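Local coordinates for putative exported protein (Bordetella parapertussis, PDB 3OCJ) that is of unknown function but carries a methyltransferase-type Rossmann domain, so it probably binds S-adenosylmethionine and may transfer methyl groups, at residues A100-A111 / E289-I300. Residues are numbered along the deposited sequence; the frame is centred on the assembly and turned at random.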
# COMPACT_ATOMS: atom_id res chain seq x y z
N ALA A 100 2.14 -10.45 -1.38
CA ALA A 100 2.30 -9.64 -2.59
C ALA A 100 2.81 -8.22 -2.30
O ALA A 100 3.67 -7.72 -3.01
CB ALA A 100 1.00 -9.59 -3.37
N THR A 101 2.29 -7.57 -1.26
CA THR A 101 2.79 -6.23 -0.98
C THR A 101 4.24 -6.24 -0.50
O THR A 101 4.97 -5.29 -0.74
CB THR A 101 1.87 -5.40 -0.05
OG1 THR A 101 2.22 -4.02 -0.16
CG2 THR A 101 2.00 -5.84 1.41
N ARG A 102 4.68 -7.31 0.18
CA ARG A 102 6.10 -7.40 0.54
C ARG A 102 6.97 -7.63 -0.68
O ARG A 102 8.08 -7.10 -0.77
CB ARG A 102 6.37 -8.48 1.59
CG ARG A 102 5.70 -8.18 2.89
CD ARG A 102 6.42 -8.79 4.09
NE ARG A 102 5.59 -8.53 5.25
CZ ARG A 102 4.74 -9.41 5.77
NH1 ARG A 102 4.66 -10.64 5.26
NH2 ARG A 102 4.00 -9.07 6.80
N GLU A 103 6.49 -8.43 -1.63
CA GLU A 103 7.21 -8.60 -2.89
C GLU A 103 7.28 -7.27 -3.62
O GLU A 103 8.33 -6.89 -4.13
CB GLU A 103 6.52 -9.63 -3.78
CG GLU A 103 6.60 -11.07 -3.29
CD GLU A 103 5.83 -11.98 -4.21
OE1 GLU A 103 6.27 -12.16 -5.36
OE2 GLU A 103 4.78 -12.50 -3.78
N ARG A 104 6.15 -6.57 -3.67
CA ARG A 104 6.08 -5.25 -4.30
C ARG A 104 7.08 -4.29 -3.67
O ARG A 104 7.79 -3.59 -4.38
CB ARG A 104 4.66 -4.71 -4.18
CG ARG A 104 4.50 -3.26 -4.67
CD ARG A 104 3.36 -2.52 -3.93
NE ARG A 104 3.55 -2.57 -2.47
CZ ARG A 104 4.39 -1.79 -1.79
NH1 ARG A 104 5.13 -0.88 -2.41
NH2 ARG A 104 4.51 -1.95 -0.47
N HIS A 105 7.14 -4.26 -2.34
CA HIS A 105 8.13 -3.45 -1.64
C HIS A 105 9.55 -3.74 -2.12
O HIS A 105 10.37 -2.83 -2.30
CB HIS A 105 8.02 -3.71 -0.14
CG HIS A 105 8.93 -2.88 0.71
ND1 HIS A 105 8.76 -1.53 0.88
CD2 HIS A 105 10.00 -3.23 1.45
CE1 HIS A 105 9.70 -1.07 1.69
NE2 HIS A 105 10.47 -2.09 2.05
N GLY A 106 9.86 -5.02 -2.31
CA GLY A 106 11.16 -5.41 -2.85
C GLY A 106 11.39 -4.87 -4.25
O GLY A 106 12.49 -4.42 -4.58
N HIS A 107 10.36 -4.94 -5.09
CA HIS A 107 10.50 -4.42 -6.45
C HIS A 107 10.66 -2.90 -6.46
O HIS A 107 11.42 -2.36 -7.27
CB HIS A 107 9.33 -4.87 -7.35
CG HIS A 107 9.31 -6.35 -7.60
ND1 HIS A 107 10.37 -7.02 -8.17
CD2 HIS A 107 8.35 -7.28 -7.37
CE1 HIS A 107 10.07 -8.30 -8.27
NE2 HIS A 107 8.85 -8.49 -7.78
N PHE A 108 9.95 -2.21 -5.57
CA PHE A 108 10.14 -0.77 -5.42
C PHE A 108 11.60 -0.46 -5.07
O PHE A 108 12.20 0.44 -5.63
CB PHE A 108 9.23 -0.21 -4.31
CG PHE A 108 7.87 0.24 -4.78
CD1 PHE A 108 7.06 -0.58 -5.56
CD2 PHE A 108 7.37 1.47 -4.39
CE1 PHE A 108 5.80 -0.18 -5.97
CE2 PHE A 108 6.12 1.89 -4.81
CZ PHE A 108 5.32 1.06 -5.59
N ARG A 109 12.15 -1.21 -4.11
CA ARG A 109 13.52 -0.95 -3.70
C ARG A 109 14.47 -1.18 -4.87
O ARG A 109 15.37 -0.37 -5.11
CB ARG A 109 13.89 -1.82 -2.50
CG ARG A 109 13.33 -1.30 -1.18
CD ARG A 109 13.76 -2.18 -0.02
NE ARG A 109 15.21 -2.25 0.08
CZ ARG A 109 15.87 -3.11 0.85
NH1 ARG A 109 15.19 -3.98 1.60
NH2 ARG A 109 17.19 -3.11 0.88
N ARG A 110 14.29 -2.28 -5.60
CA ARG A 110 15.18 -2.54 -6.73
C ARG A 110 15.06 -1.46 -7.81
O ARG A 110 16.07 -1.02 -8.39
CB ARG A 110 14.93 -3.92 -7.36
CG ARG A 110 15.39 -5.10 -6.52
CD ARG A 110 15.42 -6.40 -7.34
NE ARG A 110 14.14 -6.63 -8.01
CZ ARG A 110 13.95 -6.60 -9.32
NH1 ARG A 110 12.72 -6.77 -9.80
NH2 ARG A 110 14.96 -6.41 -10.17
N ALA A 111 13.83 -1.03 -8.08
CA ALA A 111 13.61 -0.03 -9.12
C ALA A 111 14.19 1.31 -8.71
O ALA A 111 14.88 1.97 -9.49
CB ALA A 111 12.12 0.10 -9.43
N GLU A 289 6.88 -4.83 -13.00
CA GLU A 289 7.57 -5.83 -12.20
C GLU A 289 6.52 -6.56 -11.39
O GLU A 289 6.02 -6.05 -10.37
CB GLU A 289 8.63 -5.18 -11.29
CG GLU A 289 9.80 -4.57 -12.06
CD GLU A 289 10.75 -5.61 -12.64
OE1 GLU A 289 10.68 -6.79 -12.23
OE2 GLU A 289 11.59 -5.25 -13.50
N ASP A 290 6.14 -7.74 -11.86
CA ASP A 290 5.06 -8.49 -11.23
C ASP A 290 5.53 -9.29 -10.03
O ASP A 290 6.59 -9.93 -10.06
CB ASP A 290 4.43 -9.46 -12.23
CG ASP A 290 3.59 -8.78 -13.29
OD1 ASP A 290 3.21 -7.61 -13.11
OD2 ASP A 290 3.28 -9.44 -14.31
N ASP A 291 4.72 -9.29 -8.98
CA ASP A 291 4.91 -10.27 -7.91
C ASP A 291 4.54 -11.65 -8.46
O ASP A 291 3.95 -11.78 -9.54
CB ASP A 291 4.02 -9.90 -6.72
CG ASP A 291 2.54 -9.84 -7.10
OD1 ASP A 291 2.19 -9.01 -7.97
OD2 ASP A 291 1.73 -10.61 -6.53
N ARG A 292 4.90 -12.70 -7.72
CA ARG A 292 4.74 -14.05 -8.22
C ARG A 292 3.31 -14.37 -8.66
O ARG A 292 3.09 -14.93 -9.73
CB ARG A 292 5.19 -15.06 -7.16
CG ARG A 292 6.70 -15.05 -6.93
CD ARG A 292 7.09 -16.09 -5.88
NE ARG A 292 6.73 -17.45 -6.29
CZ ARG A 292 5.59 -18.06 -5.99
NH1 ARG A 292 4.67 -17.44 -5.26
NH2 ARG A 292 5.36 -19.30 -6.43
N ALA A 293 2.32 -13.99 -7.85
CA ALA A 293 0.94 -14.32 -8.18
C ALA A 293 0.23 -13.25 -9.02
O ALA A 293 -0.92 -13.43 -9.40
CB ALA A 293 0.13 -14.62 -6.89
N ARG A 294 0.91 -12.13 -9.26
CA ARG A 294 0.40 -10.98 -10.03
C ARG A 294 -0.75 -10.27 -9.35
O ARG A 294 -1.62 -9.69 -10.01
CB ARG A 294 0.01 -11.36 -11.47
CG ARG A 294 1.16 -11.76 -12.42
CD ARG A 294 1.50 -13.23 -12.32
NE ARG A 294 2.38 -13.63 -13.43
CZ ARG A 294 3.71 -13.66 -13.37
NH1 ARG A 294 4.35 -13.32 -12.27
NH2 ARG A 294 4.40 -14.04 -14.44
N LEU A 295 -0.73 -10.28 -8.02
CA LEU A 295 -1.72 -9.58 -7.20
C LEU A 295 -1.44 -8.08 -7.07
O LEU A 295 -2.36 -7.29 -6.86
CB LEU A 295 -1.77 -10.17 -5.80
CG LEU A 295 -1.79 -11.70 -5.74
CD1 LEU A 295 -1.76 -12.20 -4.29
CD2 LEU A 295 -2.98 -12.29 -6.48
N PHE A 296 -0.17 -7.69 -7.13
CA PHE A 296 0.19 -6.32 -6.78
C PHE A 296 1.42 -5.89 -7.57
O PHE A 296 2.50 -5.68 -6.99
CB PHE A 296 0.46 -6.24 -5.27
CG PHE A 296 0.21 -4.87 -4.64
CD1 PHE A 296 0.03 -3.72 -5.40
CD2 PHE A 296 0.13 -4.78 -3.26
CE1 PHE A 296 -0.22 -2.47 -4.77
CE2 PHE A 296 -0.11 -3.57 -2.62
CZ PHE A 296 -0.29 -2.41 -3.38
N PRO A 297 1.28 -5.72 -8.89
CA PRO A 297 2.44 -5.33 -9.68
C PRO A 297 2.95 -3.94 -9.37
O PRO A 297 2.22 -3.04 -8.93
CB PRO A 297 1.92 -5.37 -11.13
CG PRO A 297 0.69 -6.24 -11.10
CD PRO A 297 0.09 -6.01 -9.72
N THR A 298 4.24 -3.78 -9.64
CA THR A 298 4.94 -2.50 -9.62
C THR A 298 5.05 -2.05 -11.07
O THR A 298 5.22 -2.88 -11.97
CB THR A 298 6.32 -2.71 -9.01
OG1 THR A 298 6.18 -3.10 -7.64
CG2 THR A 298 7.22 -1.47 -9.11
N VAL A 299 4.94 -0.76 -11.30
CA VAL A 299 5.16 -0.21 -12.63
C VAL A 299 6.13 0.96 -12.57
O VAL A 299 6.02 1.84 -11.70
CB VAL A 299 3.84 0.19 -13.32
CG1 VAL A 299 3.05 1.23 -12.48
CG2 VAL A 299 4.09 0.71 -14.74
N ILE A 300 7.09 0.95 -13.50
CA ILE A 300 8.04 2.04 -13.66
C ILE A 300 7.71 2.73 -14.98
O ILE A 300 7.70 2.08 -16.03
CB ILE A 300 9.50 1.55 -13.67
CG1 ILE A 300 9.80 0.71 -12.41
CG2 ILE A 300 10.44 2.76 -13.72
CD1 ILE A 300 9.59 -0.79 -12.56
O HOH W 1 2.48 -12.77 -5.18
O HOH W 2 13.98 -6.50 -12.84
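Asp291 OD2 accepts two hydrogen bonds, from Leu295 N and water 1, and Ala100 CB packs against it at 3.4 Å. Water 1 also donates to Glu103 OE2 and accepts from Ala293 N, bridging two carboxylates that would otherwise probably repel. The other Glu103 oxygen, OE1, receives Arg292 N on its syn side at 2.8 Å, nearly straight at 168°. Asp291 OD1 accepts Phe296 N from above the carboxylate plane, so this side chain holds two backbone N-H groups just after the type I turn Asp291-Arg294. Loop 290-297, containing that turn, joins edge strand 286-289 to 298-302, the reversed strand of a 3-2-1-4-5-7-6 sheet, the class I methyltransferase order; helix 96-115 lies along 298-302, nearly parallel (19°). Arg104, bent at chi3 (55°), lays CD over the Phe296 ring, 3.6 Å from its centroid, while its NE and NH2 grip Thr101 OG1 side-on. Thr298 OG1 meets the edge of the Phe108 ring, 3.4 Å from CD1. Farther along, Glu289 CB covers a face of the His107 ring. Arg110 NH1 points squarely at His107 ND1 (2.9 Å) and makes a weak hydrogen bond, within a salt bridge, to Glu289 OE1 (3.2 Å); water 2 links Arg110 NH2 to Glu289 OE2, which also salt-bridges Arg287.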